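Local coordinates for protein apical membrane antigen 1 (Toxoplasma gondii, PDB 3ZLE) that probably takes part in host cell invasion by sporozoites, as the extracellular portion of a parasite surface antigen of the AMA1 family, at residues A[41-46]-A[284-289]; A[63-68]-A[81-86]; A[243-248]-A[319-324]; A[350-355]-A[370-375]. All coordinates share one frame; numbering follows the deposited sequence.

The four contacts run along an elongated AMA1 ectodomain and show how loops, sheet edges and disulfides share the work of fixing one chain. Contacts 1 and 2 are neighbours, their centres 23 Å apart and their nearest atoms about 7 Å apart, and 63-68/81-86 lies within the chain span that contact 1 closes. A bound NAG sits about 12 Å from the Y43 side chain. Contact 3, centred 31 Å from contact 1, alternates with it along the sequence, since 243-248 precedes 284-289 and 319-324 follows it. Contact 4 comes later in the chain, 29 Å from contact 3 but 57 Å from contact 2, centre to centre.

Contact 1 of 4, residues A[41-46]-A[284-289]; sequences EGYREV and DFWPVH
Y43 and W286 meet at about a right angle, and with R44 they make the dense half of this contact. The benzo edge of the indole points at one face of the phenol ring in a T-shaped pair (centroids 5.3 Å apart, planes at 88°), with W286 CE3 set toward the rim, 3.7 Å from Y43 CD2. The indole has its own anchors: Y144 stacks on it and W286 NE1 donates to the backbone carbonyl of S161. Next to this pair, R44 N donates to P287 O at 2.7 Å, nearly straight down the C=O axis. The same oxygen is pressed by the arginine's aliphatic root, R44 CG lying 3.1 Å from P287 O, while the guanidinium goes on to bond the D269 carbonyl. The solvent side, at G42 and V288, is looser. H289 N donates to G42 O at 2.8 Å, tilted 26° from the carbonyl plane, and H289 CB still touches that oxygen. With CG anti to the backbone N (chi1 173°), only the imidazole of H289 leads away from 41-46, and the exposed V288 brings its side chain no nearer than 4.2 Å, from CB to G42 O. The two backbone bonds flanking Y43 make a single isolated beta bridge with V288, by which the irregular loop 284-289 is pinned across the two-stranded hairpin of 38-40 and 43-45.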
loop_
_atom_site.group_PDB
_atom_site.type_symbol
_atom_site.label_atom_id
_atom_site.label_comp_id
_atom_site.label_asym_id
_atom_site.label_seq_id
_atom_site.Cartn_x
_atom_site.Cartn_y
_atom_site.Cartn_z
ATOM N N GLU A 41 -3.737 18.724 15.351
ATOM C CA GLU A 41 -2.870 19.648 16.074
ATOM C C GLU A 41 -1.907 20.380 15.151
ATOM O O GLU A 41 -0.784 20.690 15.537
ATOM C CB GLU A 41 -2.097 18.929 17.168
ATOM C CG GLU A 41 -2.979 18.193 18.183
ATOM C CD GLU A 41 -2.159 17.473 19.238
ATOM O OE1 GLU A 41 -0.922 17.361 19.063
ATOM O OE2 GLU A 41 -2.738 16.999 20.235
ATOM N N GLY A 42 -2.313 20.569 13.901
ATOM C CA GLY A 42 -1.455 21.254 12.916
ATOM C C GLY A 42 -0.507 20.355 12.113
ATOM O O GLY A 42 0.168 20.837 11.207
ATOM N N TYR A 43 -0.515 19.040 12.351
ATOM C CA TYR A 43 0.373 18.159 11.564
ATOM C C TYR A 43 -0.343 17.171 10.657
ATOM O O TYR A 43 -1.376 16.604 11.039
ATOM C CB TYR A 43 1.328 17.414 12.461
ATOM C CG TYR A 43 2.162 18.300 13.307
ATOM C CD1 TYR A 43 3.407 18.769 12.856
ATOM C CD2 TYR A 43 1.755 18.623 14.592
ATOM C CE1 TYR A 43 4.217 19.541 13.678
ATOM C CE2 TYR A 43 2.532 19.430 15.411
ATOM C CZ TYR A 43 3.753 19.899 14.952
ATOM O OH TYR A 43 4.525 20.670 15.797
ATOM N N ARG A 44 0.271 16.884 9.505
ATOM C CA ARG A 44 -0.208 15.796 8.629
ATOM C C ARG A 44 -0.030 14.418 9.294
ATOM O O ARG A 44 0.975 14.156 9.966
ATOM C CB ARG A 44 0.510 15.853 7.283
ATOM C CG ARG A 44 0.739 17.271 6.838
ATOM C CD ARG A 44 0.757 17.413 5.325
ATOM N NE ARG A 44 -0.302 16.646 4.700
ATOM C CZ ARG A 44 -0.274 16.253 3.428
ATOM N NH1 ARG A 44 0.749 16.586 2.646
ATOM N NH2 ARG A 44 -1.315 15.634 2.913
ATOM N N GLU A 45 -1.077 13.610 9.245
ATOM C CA GLU A 45 -1.127 12.382 10.037
ATOM C C GLU A 45 -1.457 11.234 9.071
ATOM O O GLU A 45 -2.219 11.444 8.095
ATOM C CB GLU A 45 -2.191 12.544 11.133
ATOM C CG GLU A 45 -2.396 11.353 12.037
ATOM C CD GLU A 45 -3.449 11.624 13.104
ATOM O OE1 GLU A 45 -4.572 12.011 12.725
ATOM O OE2 GLU A 45 -3.155 11.465 14.319
ATOM N N VAL A 46 -0.749 10.105 9.210
ATOM C CA VAL A 46 -0.952 8.943 8.291
ATOM C C VAL A 46 -2.329 8.406 8.540
ATOM O O VAL A 46 -2.688 8.147 9.680
ATOM C CB VAL A 46 0.083 7.791 8.549
ATOM C CG1 VAL A 46 -0.023 6.682 7.480
ATOM C CG2 VAL A 46 1.505 8.342 8.567
ATOM N N ASP A 284 12.020 17.606 13.120
ATOM C CA ASP A 284 10.760 17.741 12.436
ATOM C C ASP A 284 10.240 16.379 11.955
ATOM O O ASP A 284 10.210 16.098 10.767
ATOM C CB ASP A 284 10.916 18.723 11.266
ATOM C CG ASP A 284 11.115 20.164 11.738
ATOM O OD1 ASP A 284 10.815 20.452 12.921
ATOM O OD2 ASP A 284 11.508 21.015 10.914
ATOM N N PHE A 285 9.784 15.567 12.907
ATOM C CA PHE A 285 9.360 14.214 12.631
ATOM C C PHE A 285 8.041 14.151 11.891
ATOM O O PHE A 285 7.714 13.131 11.339
ATOM C CB PHE A 285 9.289 13.394 13.923
ATOM C CG PHE A 285 10.632 13.155 14.575
ATOM C CD1 PHE A 285 11.811 13.585 13.967
ATOM C CD2 PHE A 285 10.710 12.567 15.826
ATOM C CE1 PHE A 285 13.030 13.430 14.599
ATOM C CE2 PHE A 285 11.937 12.356 16.436
ATOM C CZ PHE A 285 13.103 12.791 15.823
ATOM N N TRP A 286 7.221 15.204 12.000
ATOM C CA TRP A 286 5.887 15.183 11.396
ATOM C C TRP A 286 5.717 16.346 10.414
ATOM O O TRP A 286 6.008 17.478 10.746
ATOM C CB TRP A 286 4.765 15.218 12.474
ATOM C CG TRP A 286 4.957 14.311 13.733
ATOM C CD1 TRP A 286 5.711 13.188 13.827
ATOM C CD2 TRP A 286 4.296 14.457 15.014
ATOM N NE1 TRP A 286 5.621 12.643 15.105
ATOM C CE2 TRP A 286 4.812 13.444 15.867
ATOM C CE3 TRP A 286 3.453 15.434 15.562
ATOM C CZ2 TRP A 286 4.450 13.336 17.207
ATOM C CZ3 TRP A 286 3.067 15.316 16.907
ATOM C CH2 TRP A 286 3.561 14.256 17.712
ATOM N N PRO A 287 5.164 16.071 9.222
ATOM C CA PRO A 287 4.963 17.097 8.216
ATOM C C PRO A 287 3.942 18.113 8.688
ATOM O O PRO A 287 2.852 17.731 9.124
ATOM C CB PRO A 287 4.409 16.306 7.019
ATOM C CG PRO A 287 4.967 14.934 7.206
ATOM C CD PRO A 287 4.952 14.715 8.681
ATOM N N VAL A 288 4.261 19.402 8.581
ATOM C CA VAL A 288 3.280 20.392 9.012
ATOM C C VAL A 288 2.129 20.524 8.022
ATOM O O VAL A 288 2.315 20.380 6.805
ATOM C CB VAL A 288 3.886 21.760 9.525
ATOM C CG1 VAL A 288 5.403 21.803 9.442
ATOM C CG2 VAL A 288 3.214 22.972 8.885
ATOM N N HIS A 289 0.921 20.596 8.559
ATOM C CA HIS A 289 -0.275 20.635 7.738
ATOM C C HIS A 289 -0.552 22.066 7.268
ATOM O O HIS A 289 -0.701 22.981 8.083
ATOM C CB HIS A 289 -1.486 20.096 8.499
ATOM C CG HIS A 289 -2.778 20.260 7.755
ATOM N ND1 HIS A 289 -2.970 19.766 6.483
ATOM C CD2 HIS A 289 -3.898 20.958 8.059
ATOM C CE1 HIS A 289 -4.172 20.109 6.055
ATOM N NE2 HIS A 289 -4.752 20.841 6.989
#

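Contact 2 of 4, residues A[63-68]-A[81-86]; sequences AEYSNN and KKPLPG
In Y65, chi1 of -74° sets CG beside the backbone N and anti to the carbonyl carbon, and chi2 of 60° fixes the turn of the ring as it reaches toward the proline-rich segment 81-86. The other torsion that matters is in the backbone: the peptide bond between K82 and P83 is cis, which folds the chain sharply just where the phenol arrives. The hydroxyl of Y65 donates to P83 O across 2.6 Å, a short bond made in the carbonyl plane and on a lone pair, with a C=O...donor angle of 141°. P83 O also lies at the edge of the aromatic ring, in its plane, 3.2 Å from Y65 CE2. Around this polar point the two pyrrolidine rings supply apolar contacts, each crossing the tyrosine obliquely. P83 CD comes within 4.0 Å of Y65 CZ, and P85 CG stands 3.9 Å from Y65 CE2. The whole contact is a modest surface one, joining two irregular parts of the long loop that links strands 55-59 and 103-104. The proline segment has further moorings: L84 pairs through its backbone with T183 and rests its side chain on W282, while K82 NZ bonds T183 OG1. Chemically, the proline nitrogens carry no hydrogen, P83 N included at 3.4 Å from Y65 OH, so the prolines themselves can meet the hydroxyl only as acceptors, and here P83 does so through its carbonyl.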
loop_
_atom_site.group_PDB
_atom_site.type_symbol
_atom_site.label_atom_id
_atom_site.label_comp_id
_atom_site.label_asym_id
_atom_site.label_seq_id
_atom_site.Cartn_x
_atom_site.Cartn_y
_atom_site.Cartn_z
ATOM N N ALA A 63 27.448 5.977 3.064
ATOM C CA ALA A 63 27.735 4.543 3.182
ATOM C C ALA A 63 28.062 4.039 4.584
ATOM O O ALA A 63 27.688 2.919 4.943
ATOM C CB ALA A 63 28.850 4.142 2.218
ATOM N N GLU A 64 28.831 4.802 5.348
ATOM C CA GLU A 64 29.177 4.332 6.687
ATOM C C GLU A 64 27.972 4.222 7.615
ATOM O O GLU A 64 28.025 3.508 8.598
ATOM C CB GLU A 64 30.270 5.167 7.331
ATOM C CG GLU A 64 31.087 5.973 6.362
ATOM C CD GLU A 64 30.518 7.361 6.175
ATOM O OE1 GLU A 64 30.517 8.137 7.157
ATOM O OE2 GLU A 64 30.067 7.666 5.051
ATOM N N TYR A 65 26.906 4.967 7.331
ATOM C CA TYR A 65 25.706 4.953 8.201
ATOM C C TYR A 65 24.926 3.610 8.131
ATOM O O TYR A 65 25.081 2.828 7.196
ATOM C CB TYR A 65 24.751 6.113 7.853
ATOM C CG TYR A 65 25.201 7.499 8.295
ATOM C CD1 TYR A 65 26.396 8.047 7.838
ATOM C CD2 TYR A 65 24.343 8.327 9.007
ATOM C CE1 TYR A 65 26.793 9.324 8.209
ATOM C CE2 TYR A 65 24.711 9.620 9.343
ATOM C CZ TYR A 65 25.932 10.117 8.927
ATOM O OH TYR A 65 26.301 11.387 9.261
ATOM N N SER A 66 24.072 3.375 9.115
ATOM C CA SER A 66 23.183 2.214 9.094
ATOM C C SER A 66 22.171 2.292 7.934
ATOM O O SER A 66 21.973 1.323 7.199
ATOM C CB SER A 66 22.449 2.093 10.432
ATOM O OG SER A 66 21.735 0.870 10.488
ATOM N N ASN A 67 21.599 3.467 7.705
ATOM C CA ASN A 67 20.668 3.634 6.581
ATOM C C ASN A 67 19.463 2.683 6.650
ATOM O O ASN A 67 18.926 2.259 5.624
ATOM C CB ASN A 67 21.401 3.439 5.251
ATOM C CG ASN A 67 20.913 4.375 4.188
ATOM O OD1 ASN A 67 20.417 5.465 4.477
ATOM N ND2 ASN A 67 21.006 3.945 2.947
ATOM N N ASN A 68 19.062 2.326 7.865
ATOM C CA ASN A 68 17.917 1.458 8.065
ATOM C C ASN A 68 16.789 2.259 8.721
ATOM O O ASN A 68 16.962 2.830 9.772
ATOM C CB ASN A 68 18.333 0.291 8.938
ATOM C CG ASN A 68 17.234 -0.752 9.104
ATOM O OD1 ASN A 68 16.081 -0.519 8.761
ATOM N ND2 ASN A 68 17.574 -1.861 9.758
ATOM N N LYS A 81 27.341 15.914 13.624
ATOM C CA LYS A 81 27.075 14.881 12.619
ATOM C C LYS A 81 26.034 15.327 11.582
ATOM O O LYS A 81 24.897 15.678 11.921
ATOM C CB LYS A 81 26.649 13.581 13.291
ATOM C CG LYS A 81 27.725 12.975 14.170
ATOM C CD LYS A 81 27.827 11.477 13.961
ATOM C CE LYS A 81 28.794 10.866 14.956
ATOM N NZ LYS A 81 28.509 11.381 16.320
ATOM N N LYS A 82 26.449 15.358 10.326
ATOM C CA LYS A 82 25.581 15.759 9.223
ATOM C C LYS A 82 25.694 14.732 8.113
ATOM O O LYS A 82 26.743 14.628 7.507
ATOM C CB LYS A 82 26.033 17.104 8.658
ATOM C CG LYS A 82 25.903 18.276 9.604
ATOM C CD LYS A 82 24.463 18.644 9.828
ATOM C CE LYS A 82 24.362 19.580 11.007
ATOM N NZ LYS A 82 22.985 20.091 11.107
ATOM N N PRO A 83 24.604 13.997 7.813
ATOM C CA PRO A 83 23.274 14.057 8.440
ATOM C C PRO A 83 23.227 13.361 9.790
ATOM O O PRO A 83 24.164 12.659 10.176
ATOM C CB PRO A 83 22.371 13.315 7.433
ATOM C CG PRO A 83 23.294 12.364 6.742
ATOM C CD PRO A 83 24.621 13.091 6.645
ATOM N N LEU A 84 22.168 13.617 10.544
ATOM C CA LEU A 84 22.043 13.033 11.877
ATOM C C LEU A 84 21.695 11.525 11.778
ATOM O O LEU A 84 20.839 11.139 10.978
ATOM C CB LEU A 84 20.988 13.802 12.672
ATOM C CG LEU A 84 20.848 13.587 14.172
ATOM C CD1 LEU A 84 22.143 13.914 14.915
ATOM C CD2 LEU A 84 19.690 14.437 14.658
ATOM N N PRO A 85 22.474 10.663 12.468
ATOM C CA PRO A 85 22.212 9.226 12.435
ATOM C C PRO A 85 20.855 8.929 13.047
ATOM O O PRO A 85 20.353 9.726 13.834
ATOM C CB PRO A 85 23.321 8.645 13.318
ATOM C CG PRO A 85 24.436 9.639 13.193
ATOM C CD PRO A 85 23.730 10.976 13.173
ATOM N N GLY A 86 20.224 7.844 12.617
ATOM C CA GLY A 86 18.899 7.500 13.119
ATOM C C GLY A 86 18.039 6.866 12.040
ATOM O O GLY A 86 18.406 6.888 10.853
#

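Contact 3 of 4, residues A[243-248]-A[319-324]; sequences TSVQSD and IFDQVP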
loop_
_atom_site.group_PDB
_atom_site.type_symbol
_atom_site.label_atom_id
_atom_site.label_comp_id
_atom_site.label_asym_id
_atom_site.label_seq_id
_atom_site.Cartn_x
_atom_site.Cartn_y
_atom_site.Cartn_z
ATOM N N THR A 243 -6.940 1.649 -22.191
ATOM C CA THR A 243 -7.663 2.265 -21.086
ATOM C C THR A 243 -6.738 2.429 -19.882
ATOM O O THR A 243 -7.179 2.398 -18.734
ATOM C CB THR A 243 -8.832 1.375 -20.660
ATOM O OG1 THR A 243 -8.420 -0.000 -20.718
ATOM C CG2 THR A 243 -10.024 1.562 -21.584
ATOM N N SER A 244 -5.450 2.594 -20.139
ATOM C CA SER A 244 -4.509 2.703 -19.059
ATOM C C SER A 244 -3.681 3.970 -19.091
ATOM O O SER A 244 -3.632 4.675 -20.077
ATOM C CB SER A 244 -3.635 1.440 -18.980
ATOM O OG SER A 244 -4.464 0.306 -18.665
ATOM N N VAL A 245 -3.080 4.277 -17.963
ATOM C CA VAL A 245 -2.317 5.488 -17.780
ATOM C C VAL A 245 -0.869 5.235 -18.248
ATOM O O VAL A 245 -0.191 6.141 -18.760
ATOM C CB VAL A 245 -2.378 5.883 -16.283
ATOM C CG1 VAL A 245 -0.997 6.081 -15.668
ATOM C CG2 VAL A 245 -3.318 7.066 -16.065
ATOM N N GLN A 246 -0.417 3.987 -18.131
ATOM C CA GLN A 246 0.827 3.567 -18.797
ATOM C C GLN A 246 0.779 2.069 -18.951
ATOM O O GLN A 246 0.056 1.403 -18.252
ATOM C CB GLN A 246 2.054 3.986 -17.998
ATOM C CG GLN A 246 2.312 3.135 -16.758
ATOM C CD GLN A 246 3.611 3.489 -16.048
ATOM O OE1 GLN A 246 3.689 4.488 -15.336
ATOM N NE2 GLN A 246 4.581 2.590 -16.118
ATOM N N SER A 247 1.489 1.555 -19.939
ATOM C CA SER A 247 1.448 0.148 -20.250
ATOM C C SER A 247 2.724 -0.208 -20.964
ATOM O O SER A 247 2.708 -0.637 -22.095
ATOM C CB SER A 247 0.251 -0.191 -21.138
ATOM O OG SER A 247 0.107 0.740 -22.200
ATOM N N ASP A 248 3.839 0.018 -20.300
ATOM C CA ASP A 248 5.102 -0.375 -20.843
ATOM C C ASP A 248 5.357 -1.852 -20.541
ATOM O O ASP A 248 4.580 -2.491 -19.850
ATOM C CB ASP A 248 6.215 0.502 -20.275
ATOM C CG ASP A 248 6.005 1.979 -20.567
ATOM O OD1 ASP A 248 5.323 2.327 -21.571
ATOM O OD2 ASP A 248 6.560 2.804 -19.814
ATOM N N ILE A 319 -0.948 -0.053 -16.112
ATOM C CA ILE A 319 -1.387 0.609 -14.906
ATOM C C ILE A 319 -2.558 1.552 -15.172
ATOM O O ILE A 319 -2.512 2.401 -16.050
ATOM C CB ILE A 319 -0.251 1.402 -14.325
ATOM C CG1 ILE A 319 0.812 0.453 -13.761
ATOM C CG2 ILE A 319 -0.762 2.445 -13.349
ATOM C CD1 ILE A 319 2.157 1.122 -13.567
ATOM N N PHE A 320 -3.608 1.426 -14.393
ATOM C CA PHE A 320 -4.796 2.202 -14.702
ATOM C C PHE A 320 -5.342 2.865 -13.463
ATOM O O PHE A 320 -4.945 2.531 -12.347
ATOM C CB PHE A 320 -5.850 1.339 -15.381
ATOM C CG PHE A 320 -6.364 0.206 -14.513
ATOM C CD1 PHE A 320 -5.686 -1.021 -14.461
ATOM C CD2 PHE A 320 -7.576 0.326 -13.833
ATOM C CE1 PHE A 320 -6.193 -2.082 -13.748
ATOM C CE2 PHE A 320 -8.060 -0.714 -13.050
ATOM C CZ PHE A 320 -7.350 -1.915 -12.988
ATOM N N ASP A 321 -6.298 3.761 -13.656
ATOM C CA ASP A 321 -6.784 4.575 -12.547
ATOM C C ASP A 321 -8.280 4.577 -12.393
ATOM O O ASP A 321 -8.815 5.467 -11.745
ATOM C CB ASP A 321 -6.289 6.017 -12.675
ATOM C CG ASP A 321 -6.924 6.753 -13.839
ATOM O OD1 ASP A 321 -7.768 6.176 -14.546
ATOM O OD2 ASP A 321 -6.509 7.890 -14.089
ATOM N N GLN A 322 -8.933 3.501 -12.835
ATOM C CA GLN A 322 -10.358 3.301 -12.553
ATOM C C GLN A 322 -10.605 2.182 -11.544
ATOM O O GLN A 322 -9.954 1.149 -11.571
ATOM C CB GLN A 322 -11.099 2.974 -13.831
ATOM C CG GLN A 322 -10.970 4.038 -14.902
ATOM C CD GLN A 322 -12.311 4.626 -15.275
ATOM O OE1 GLN A 322 -13.268 3.894 -15.557
ATOM N NE2 GLN A 322 -12.407 5.951 -15.241
ATOM N N VAL A 323 -11.624 2.353 -10.718
ATOM C CA VAL A 323 -12.044 1.294 -9.878
ATOM C C VAL A 323 -12.624 0.197 -10.754
ATOM O O VAL A 323 -13.631 0.420 -11.454
ATOM C CB VAL A 323 -13.087 1.751 -8.857
ATOM C CG1 VAL A 323 -13.662 0.531 -8.125
ATOM C CG2 VAL A 323 -12.457 2.723 -7.861
ATOM N N PRO A 324 -12.072 -1.029 -10.630
ATOM C CA PRO A 324 -12.508 -2.117 -11.487
ATOM C C PRO A 324 -13.690 -2.800 -10.826
ATOM O O PRO A 324 -13.837 -2.701 -9.613
ATOM C CB PRO A 324 -11.276 -3.045 -11.529
ATOM C CG PRO A 324 -10.576 -2.794 -10.254
ATOM C CD PRO A 324 -10.930 -1.399 -9.787
HETATM O O HOH W 1 -6.526 4.494 -16.417
#
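V245 N donates to I319 O at 2.7 Å, and I319 N returns a bond of 2.8 Å to Q246 O. A weak third bond, from Q246 N to I319 O at 3.4 Å, completes a classic beta bulge: V245 and Q246 together face the single residue I319, whose carbonyl receives two N-H groups. The bulge lies on the edge strand 246-249, in a four-stranded antiparallel sheet in which 315-320 is its neighbour, and Q246 and I319 form an antiparallel hydrogen-bonded pair. The family belongs to the PAN clan, and disulfides C256-C317 and C236-C326 tie this region together, the first linking helix 253-262 to the strand that carries I319.

Outward from the backbone, the side chains of Q246 and I319 lie side by side and point the same way. Q246 CG sits between the backbone N and the carbonyl carbon (chi1 75°), where it lies 3.8 Å from I319 CD1. The glutamine chain is extended beyond CG, and Q246 CD lies 3.7 Å from the same I319 CD1. R259 of helix 253-262 touches both residues. Just before the bulge in sequence, S244 CB packs 3.3 Å from I319 O, while S244 OG bonds the D240 carbonyl. The F320 side chain turns away from 243-248, and its ring stacks with F239. Near F320, one water accepts from D321 N at 2.9 Å and donates to T243 O at 3.2 Å.

Contact 4 of 4, residues A[350-355]-A[370-375]; sequences CDSASF and TECVGN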
loop_
_atom_site.group_PDB
_atom_site.type_symbol
_atom_site.label_atom_id
_atom_site.label_comp_id
_atom_site.label_asym_id
_atom_site.label_seq_id
_atom_site.Cartn_x
_atom_site.Cartn_y
_atom_site.Cartn_z
ATOM N N CYS A 350 -16.573 -20.908 -7.565
ATOM C CA CYS A 350 -17.697 -20.571 -8.340
ATOM C C CYS A 350 -18.485 -21.877 -8.258
ATOM O O CYS A 350 -17.891 -22.918 -8.077
ATOM C CB CYS A 350 -17.140 -20.260 -9.743
ATOM S SG CYS A 350 -18.211 -20.327 -11.102
ATOM N N ASP A 351 -19.803 -21.827 -8.179
ATOM C CA ASP A 351 -20.576 -23.107 -8.053
ATOM C C ASP A 351 -21.137 -23.574 -9.399
ATOM O O ASP A 351 -22.094 -22.984 -9.918
ATOM C CB ASP A 351 -21.698 -22.928 -7.030
ATOM C CG ASP A 351 -22.719 -24.084 -7.040
ATOM O OD1 ASP A 351 -22.340 -25.267 -7.222
ATOM O OD2 ASP A 351 -23.907 -23.795 -6.802
ATOM N N SER A 352 -20.488 -24.579 -9.995
ATOM C CA SER A 352 -20.783 -25.003 -11.359
ATOM C C SER A 352 -22.221 -25.431 -11.534
ATOM O O SER A 352 -22.806 -25.217 -12.599
ATOM C CB SER A 352 -19.876 -26.158 -11.789
ATOM O OG SER A 352 -18.776 -25.687 -12.539
ATOM N N ALA A 353 -22.760 -26.114 -10.521
ATOM C CA ALA A 353 -24.147 -26.624 -10.578
ATOM C C ALA A 353 -25.230 -25.557 -10.763
ATOM O O ALA A 353 -26.259 -25.829 -11.367
ATOM C CB ALA A 353 -24.464 -27.521 -9.373
ATOM N N SER A 354 -25.025 -24.356 -10.234
ATOM C CA SER A 354 -26.107 -23.351 -10.234
ATOM C C SER A 354 -25.762 -22.106 -11.046
ATOM O O SER A 354 -26.642 -21.294 -11.365
ATOM C CB SER A 354 -26.443 -22.937 -8.814
ATOM O OG SER A 354 -25.263 -22.549 -8.140
ATOM N N PHE A 355 -24.464 -21.885 -11.243
ATOM C CA PHE A 355 -23.993 -20.713 -11.966
ATOM C C PHE A 355 -24.662 -20.632 -13.354
ATOM O O PHE A 355 -24.515 -21.548 -14.170
ATOM C CB PHE A 355 -22.487 -20.792 -12.155
ATOM C CG PHE A 355 -21.888 -19.531 -12.710
ATOM C CD1 PHE A 355 -21.957 -19.266 -14.065
ATOM C CD2 PHE A 355 -21.430 -18.537 -11.865
ATOM C CE1 PHE A 355 -21.484 -18.078 -14.576
ATOM C CE2 PHE A 355 -20.915 -17.359 -12.386
ATOM C CZ PHE A 355 -20.952 -17.138 -13.735
ATOM N N THR A 370 -19.162 -16.119 -20.231
ATOM C CA THR A 370 -18.639 -16.287 -18.863
ATOM C C THR A 370 -19.360 -17.462 -18.212
ATOM O O THR A 370 -20.580 -17.500 -18.191
ATOM C CB THR A 370 -18.888 -15.022 -17.992
ATOM O OG1 THR A 370 -18.471 -13.850 -18.702
ATOM C CG2 THR A 370 -18.110 -15.083 -16.665
ATOM N N GLU A 371 -18.611 -18.466 -17.769
ATOM C CA GLU A 371 -19.241 -19.620 -17.155
ATOM C C GLU A 371 -18.479 -20.145 -15.953
ATOM O O GLU A 371 -17.390 -19.653 -15.612
ATOM C CB GLU A 371 -19.458 -20.799 -18.120
ATOM C CG GLU A 371 -19.582 -20.509 -19.604
ATOM C CD GLU A 371 -19.348 -21.773 -20.427
ATOM O OE1 GLU A 371 -20.214 -22.666 -20.399
ATOM O OE2 GLU A 371 -18.252 -21.919 -21.007
ATOM N N CYS A 372 -19.016 -21.244 -15.407
ATOM C CA CYS A 372 -18.381 -21.987 -14.341
ATOM C C CYS A 372 -18.108 -23.413 -14.773
ATOM O O CYS A 372 -18.999 -24.251 -14.768
ATOM C CB CYS A 372 -19.275 -22.056 -13.122
ATOM S SG CYS A 372 -18.326 -22.301 -11.593
ATOM N N VAL A 373 -16.838 -23.731 -14.832
ATOM C CA VAL A 373 -16.394 -24.985 -15.357
ATOM C C VAL A 373 -15.485 -25.540 -14.264
ATOM O O VAL A 373 -14.532 -24.879 -13.879
ATOM C CB VAL A 373 -15.549 -24.697 -16.614
ATOM C CG1 VAL A 373 -14.834 -25.926 -17.092
ATOM C CG2 VAL A 373 -16.384 -24.020 -17.702
ATOM N N GLY A 374 -15.829 -26.686 -13.693
ATOM C CA GLY A 374 -14.981 -27.270 -12.659
ATOM C C GLY A 374 -14.873 -26.315 -11.481
ATOM O O GLY A 374 -13.804 -26.120 -10.919
ATOM N N ASN A 375 -15.965 -25.612 -11.221
ATOM C CA ASN A 375 -16.025 -24.641 -10.150
ATOM C C ASN A 375 -15.089 -23.455 -10.237
ATOM O O ASN A 375 -14.849 -22.790 -9.228
ATOM C CB ASN A 375 -15.901 -25.340 -8.796
ATOM C CG ASN A 375 -17.137 -26.115 -8.455
ATOM O OD1 ASN A 375 -18.146 -26.042 -9.168
ATOM N ND2 ASN A 375 -17.095 -26.825 -7.361
#
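The disulfide C350-C372 fastens an irregular segment to the end of a hairpin strand, and a serine and an asparagine reinforce it. The sulfurs are 2.0 Å apart, but the torsion about the S-S bond is -173°, nearly trans and unlike a relaxed disulfide, so the modelled link looks strained. S352 OG works in both directions: it donates to C372 O at 2.7 Å, from well above that carbonyl's plane, and accepts from N375 N at 3.1 Å. The serine's own backbone N donates to N375 OD1 at 2.9 Å, 30° out of the amide plane, so S352 and N375 are joined by two bonds. G374 and N375 both have positive phi and form a tight turn of about type I' geometry between strands 366-373 and 376-383, whose pairing continues at E371 with D378. These strands belong to the small sheet near the C-terminal end of the construct, close to which C362-C384 and C365-C385 join the flanking chain. On the far side of C372 from the turn, F355 CB lies 3.6 Å from C372 CB, and with CG anti to the backbone N (chi1 -171°) F355 CG too meets C372 CB. Its ring meets the strand residues E371 and T370, with F355 CE1 3.7 Å from E371 CA and T370 O at its edge. The sulfur of C372 lies obliquely beside that ring, 5.3 Å from the F355 ring centroid.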